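Omega-class glutathione S-transferase (Bombyx mori, PDB 3WD6) binds glutathione and probably works as an omega-class glutathione transferase, perhaps also as a glutathione-dependent dehydroascorbate reductase. Local coordinates at residues 11-19 / 242-250. Numbering follows the deposited sequence.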
loop_
_atom_site.group_PDB
_atom_site.type_symbol
_atom_site.label_atom_id
_atom_site.label_comp_id
_atom_site.label_asym_id
_atom_site.label_seq_id
_atom_site.Cartn_x
_atom_site.Cartn_y
_atom_site.Cartn_z
ATOM N N ASN A 11 0.366 -5.870 16.741
ATOM C CA ASN A 11 1.782 -5.862 16.381
ATOM C C ASN A 11 1.982 -6.045 14.878
ATOM O O ASN A 11 1.700 -7.123 14.323
ATOM C CB ASN A 11 2.606 -6.896 17.154
ATOM C CG ASN A 11 4.112 -6.660 16.999
ATOM O OD1 ASN A 11 4.675 -6.852 15.911
ATOM N ND2 ASN A 11 4.763 -6.213 18.075
ATOM N N PHE A 12 2.465 -4.988 14.226
ATOM C CA PHE A 12 2.692 -4.998 12.781
ATOM C C PHE A 12 3.970 -5.726 12.405
ATOM O O PHE A 12 4.221 -5.977 11.228
ATOM C CB PHE A 12 2.774 -3.557 12.264
ATOM C CG PHE A 12 1.476 -2.805 12.366
ATOM C CD1 PHE A 12 0.294 -3.363 11.880
ATOM C CD2 PHE A 12 1.429 -1.539 12.962
ATOM C CE1 PHE A 12 -0.920 -2.654 11.967
ATOM C CE2 PHE A 12 0.218 -0.826 13.061
ATOM C CZ PHE A 12 -0.954 -1.379 12.559
ATOM N N ASN A 13 4.779 -6.062 13.403
ATOM C CA ASN A 13 6.151 -6.502 13.151
ATOM C C ASN A 13 6.527 -7.853 13.763
ATOM O O ASN A 13 7.658 -8.047 14.199
ATOM C CB ASN A 13 7.135 -5.421 13.629
ATOM C CG ASN A 13 6.902 -4.080 12.958
ATOM O OD1 ASN A 13 6.896 -3.974 11.728
ATOM N ND2 ASN A 13 6.718 -3.048 13.762
ATOM N N THR A 14 5.576 -8.779 13.791
ATOM C CA THR A 14 5.874 -10.166 14.136
ATOM C C THR A 14 6.781 -10.745 13.045
ATOM O O THR A 14 6.766 -10.259 11.918
ATOM C CB THR A 14 4.574 -11.013 14.281
ATOM O OG1 THR A 14 3.826 -10.978 13.056
ATOM C CG2 THR A 14 3.692 -10.461 15.410
ATOM N N LYS A 15 7.571 -11.768 13.375
ATOM C CA LYS A 15 8.542 -12.329 12.422
ATOM C C LYS A 15 7.879 -12.744 11.103
ATOM O O LYS A 15 6.748 -13.239 11.100
ATOM C CB LYS A 15 9.299 -13.510 13.039
ATOM C CG LYS A 15 10.330 -14.160 12.104
ATOM C CD LYS A 15 9.986 -15.642 11.854
ATOM C CE LYS A 15 11.176 -16.587 12.106
ATOM N NZ LYS A 15 11.750 -17.130 10.831
ATOM N N HIS A 16 8.558 -12.496 9.985
ATOM C CA HIS A 16 8.093 -12.987 8.699
ATOM C C HIS A 16 8.362 -14.487 8.620
ATOM O O HIS A 16 9.484 -14.934 8.841
ATOM C CB HIS A 16 8.795 -12.261 7.554
ATOM C CG HIS A 16 8.378 -10.833 7.400
ATOM N ND1 HIS A 16 8.601 -9.884 8.375
ATOM C CD2 HIS A 16 7.751 -10.190 6.385
ATOM C CE1 HIS A 16 8.133 -8.717 7.964
ATOM N NE2 HIS A 16 7.613 -8.876 6.761
ATOM N N LEU A 17 7.335 -15.264 8.302
ATOM C CA LEU A 17 7.438 -16.715 8.360
ATOM C C LEU A 17 8.018 -17.252 7.058
ATOM O O LEU A 17 7.710 -16.737 5.976
ATOM C CB LEU A 17 6.068 -17.341 8.656
ATOM C CG LEU A 17 5.395 -16.808 9.924
ATOM C CD1 LEU A 17 4.105 -17.563 10.208
ATOM C CD2 LEU A 17 6.338 -16.873 11.130
ATOM N N ARG A 18 8.875 -18.266 7.167
ATOM C CA ARG A 18 9.542 -18.857 6.005
ATOM C C ARG A 18 9.174 -20.330 5.886
ATOM O O ARG A 18 8.580 -20.901 6.799
ATOM C CB ARG A 18 11.058 -18.728 6.141
ATOM C CG ARG A 18 11.529 -17.352 6.616
ATOM C CD ARG A 18 12.961 -17.396 7.175
ATOM N NE ARG A 18 13.901 -18.033 6.245
ATOM C CZ ARG A 18 15.198 -17.736 6.170
ATOM N NH1 ARG A 18 15.711 -16.799 6.970
ATOM N NH2 ARG A 18 15.982 -18.365 5.290
ATOM N N LYS A 19 9.529 -20.938 4.760
ATOM C CA LYS A 19 9.424 -22.391 4.605
ATOM C C LYS A 19 9.972 -23.109 5.853
ATOM O O LYS A 19 11.124 -22.859 6.276
ATOM C CB LYS A 19 10.166 -22.855 3.344
ATOM C CG LYS A 19 10.248 -24.362 3.186
ATOM C CD LYS A 19 10.080 -24.792 1.732
ATOM C CE LYS A 19 9.739 -26.278 1.656
ATOM N NZ LYS A 19 8.645 -26.661 2.613
ATOM N N GLU A 242 20.834 -7.735 -2.995
ATOM C CA GLU A 242 21.002 -8.479 -1.745
ATOM C C GLU A 242 19.735 -9.244 -1.354
ATOM O O GLU A 242 18.654 -9.014 -1.904
ATOM C CB GLU A 242 21.396 -7.539 -0.596
ATOM C CG GLU A 242 22.834 -7.031 -0.649
ATOM C CD GLU A 242 23.136 -5.996 0.437
ATOM O OE1 GLU A 242 22.183 -5.495 1.082
ATOM O OE2 GLU A 242 24.331 -5.683 0.642
ATOM N N ARG A 243 19.883 -10.158 -0.401
ATOM C CA ARG A 243 18.746 -10.862 0.172
ATOM C C ARG A 243 18.061 -9.920 1.161
ATOM O O ARG A 243 18.718 -9.301 2.014
ATOM C CB ARG A 243 19.215 -12.126 0.888
ATOM C CG ARG A 243 18.208 -13.258 0.877
ATOM C CD ARG A 243 17.470 -13.339 2.191
ATOM N NE ARG A 243 16.626 -14.529 2.253
ATOM C CZ ARG A 243 15.499 -14.615 2.960
ATOM N NH1 ARG A 243 15.071 -13.566 3.668
ATOM N NH2 ARG A 243 14.798 -15.749 2.958
ATOM N N PRO A 244 16.737 -9.773 1.026
ATOM C CA PRO A 244 16.033 -8.788 1.856
ATOM C C PRO A 244 16.139 -9.130 3.332
ATOM O O PRO A 244 16.147 -10.311 3.695
ATOM C CB PRO A 244 14.580 -8.907 1.384
ATOM C CG PRO A 244 14.688 -9.436 -0.048
ATOM C CD PRO A 244 15.867 -10.383 0.004
ATOM N N ASN A 245 16.262 -8.101 4.163
ATOM C CA ASN A 245 16.096 -8.254 5.598
ATOM C C ASN A 245 14.685 -7.757 5.956
ATOM O O ASN A 245 14.386 -6.555 5.893
ATOM C CB ASN A 245 17.184 -7.486 6.351
ATOM C CG ASN A 245 17.085 -7.652 7.858
ATOM O OD1 ASN A 245 16.187 -8.338 8.372
ATOM N ND2 ASN A 245 18.007 -7.020 8.581
ATOM N N TYR A 246 13.810 -8.699 6.287
ATOM C CA TYR A 246 12.430 -8.379 6.640
ATOM C C TYR A 246 12.268 -7.998 8.113
ATOM O O TYR A 246 11.161 -7.728 8.548
ATOM C CB TYR A 246 11.517 -9.572 6.340
ATOM C CG TYR A 246 11.407 -9.950 4.873
ATOM C CD1 TYR A 246 10.928 -9.046 3.932
ATOM C CD2 TYR A 246 11.745 -11.227 4.435
ATOM C CE1 TYR A 246 10.817 -9.397 2.586
ATOM C CE2 TYR A 246 11.629 -11.591 3.100
ATOM C CZ TYR A 246 11.166 -10.676 2.177
ATOM O OH TYR A 246 11.044 -11.028 0.844
ATOM N N GLU A 247 13.351 -7.973 8.882
ATOM C CA GLU A 247 13.216 -7.761 10.325
ATOM C C GLU A 247 13.796 -6.437 10.830
ATOM O O GLU A 247 13.921 -6.219 12.047
ATOM C CB GLU A 247 13.822 -8.941 11.101
ATOM C CG GLU A 247 13.248 -10.303 10.712
ATOM C CD GLU A 247 11.732 -10.341 10.789
ATOM O OE1 GLU A 247 11.174 -9.969 11.848
ATOM O OE2 GLU A 247 11.100 -10.741 9.789
ATOM N N LEU A 248 14.143 -5.544 9.911
ATOM C CA LEU A 248 14.653 -4.236 10.323
ATOM C C LEU A 248 13.819 -3.583 11.440
ATOM O O LEU A 248 14.358 -2.905 12.300
ATOM C CB LEU A 248 14.799 -3.307 9.119
ATOM C CG LEU A 248 15.864 -3.812 8.136
ATOM C CD1 LEU A 248 15.865 -2.997 6.835
ATOM C CD2 LEU A 248 17.238 -3.808 8.799
ATOM N N LEU A 249 12.510 -3.806 11.455
ATOM C CA LEU A 249 11.673 -3.199 12.498
ATOM C C LEU A 249 11.439 -4.067 13.732
ATOM O O LEU A 249 10.578 -3.744 14.568
ATOM C CB LEU A 249 10.316 -2.794 11.920
ATOM C CG LEU A 249 10.376 -1.526 11.082
ATOM C CD1 LEU A 249 9.045 -1.321 10.401
ATOM C CD2 LEU A 249 10.764 -0.326 11.958
ATOM N N ASN A 250 12.192 -5.157 13.852
ATOM C CA ASN A 250 11.909 -6.141 14.884
ATOM C C ASN A 250 13.169 -6.643 15.588
ATOM O O ASN A 250 14.056 -5.855 15.951
ATOM C CB ASN A 250 11.123 -7.301 14.264
ATOM C CG ASN A 250 10.727 -8.346 15.280
ATOM O OD1 ASN A 250 10.731 -8.082 16.489
ATOM N ND2 ASN A 250 10.381 -9.544 14.798
HETATM O O HOH W 1 8.705 -8.441 11.284
#
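Beside the glutathione pocket, the N-terminal extension of this omega-class transferase meets the C-terminal tail through a His-carboxylate pair, H16 and E247, which joins edge strand 16-17 of the thioredoxin-like sheet to the loop after helix 228-240. OE2 of E247 takes two hydrogen bonds from the one histidine: backbone N of H16 at 3.1 Å, nearly straight at 170°, and ring ND1 of H16 at 3.0 Å, more bent. Both donors sit on the syn side of OE2 but reach it from opposite faces of the carboxylate. The other oxygen, OE1, accepts ND2 of N250 within the type I turn E247 to N250, and a water ties it to O of T14. With its CG swung beside the backbone N (chi1 -70°), H16 lays its ring under CB of Y246, a CH-pi contact 3.6 Å from the ring centroid. With an alanine at E247, N and ND1 of H16 would probably lose their shared acceptor and ND2 of N250 its own, leaving that amide freer to turn. NH2 of R18 lies 3.7 Å from NH2 of R243; D61, salt-bridged to R243 and weakly paired with R18, probably offsets these like charges. Since NE2 of H16 accepts from backbone N of R36, E247 probably keeps the ring proton on ND1.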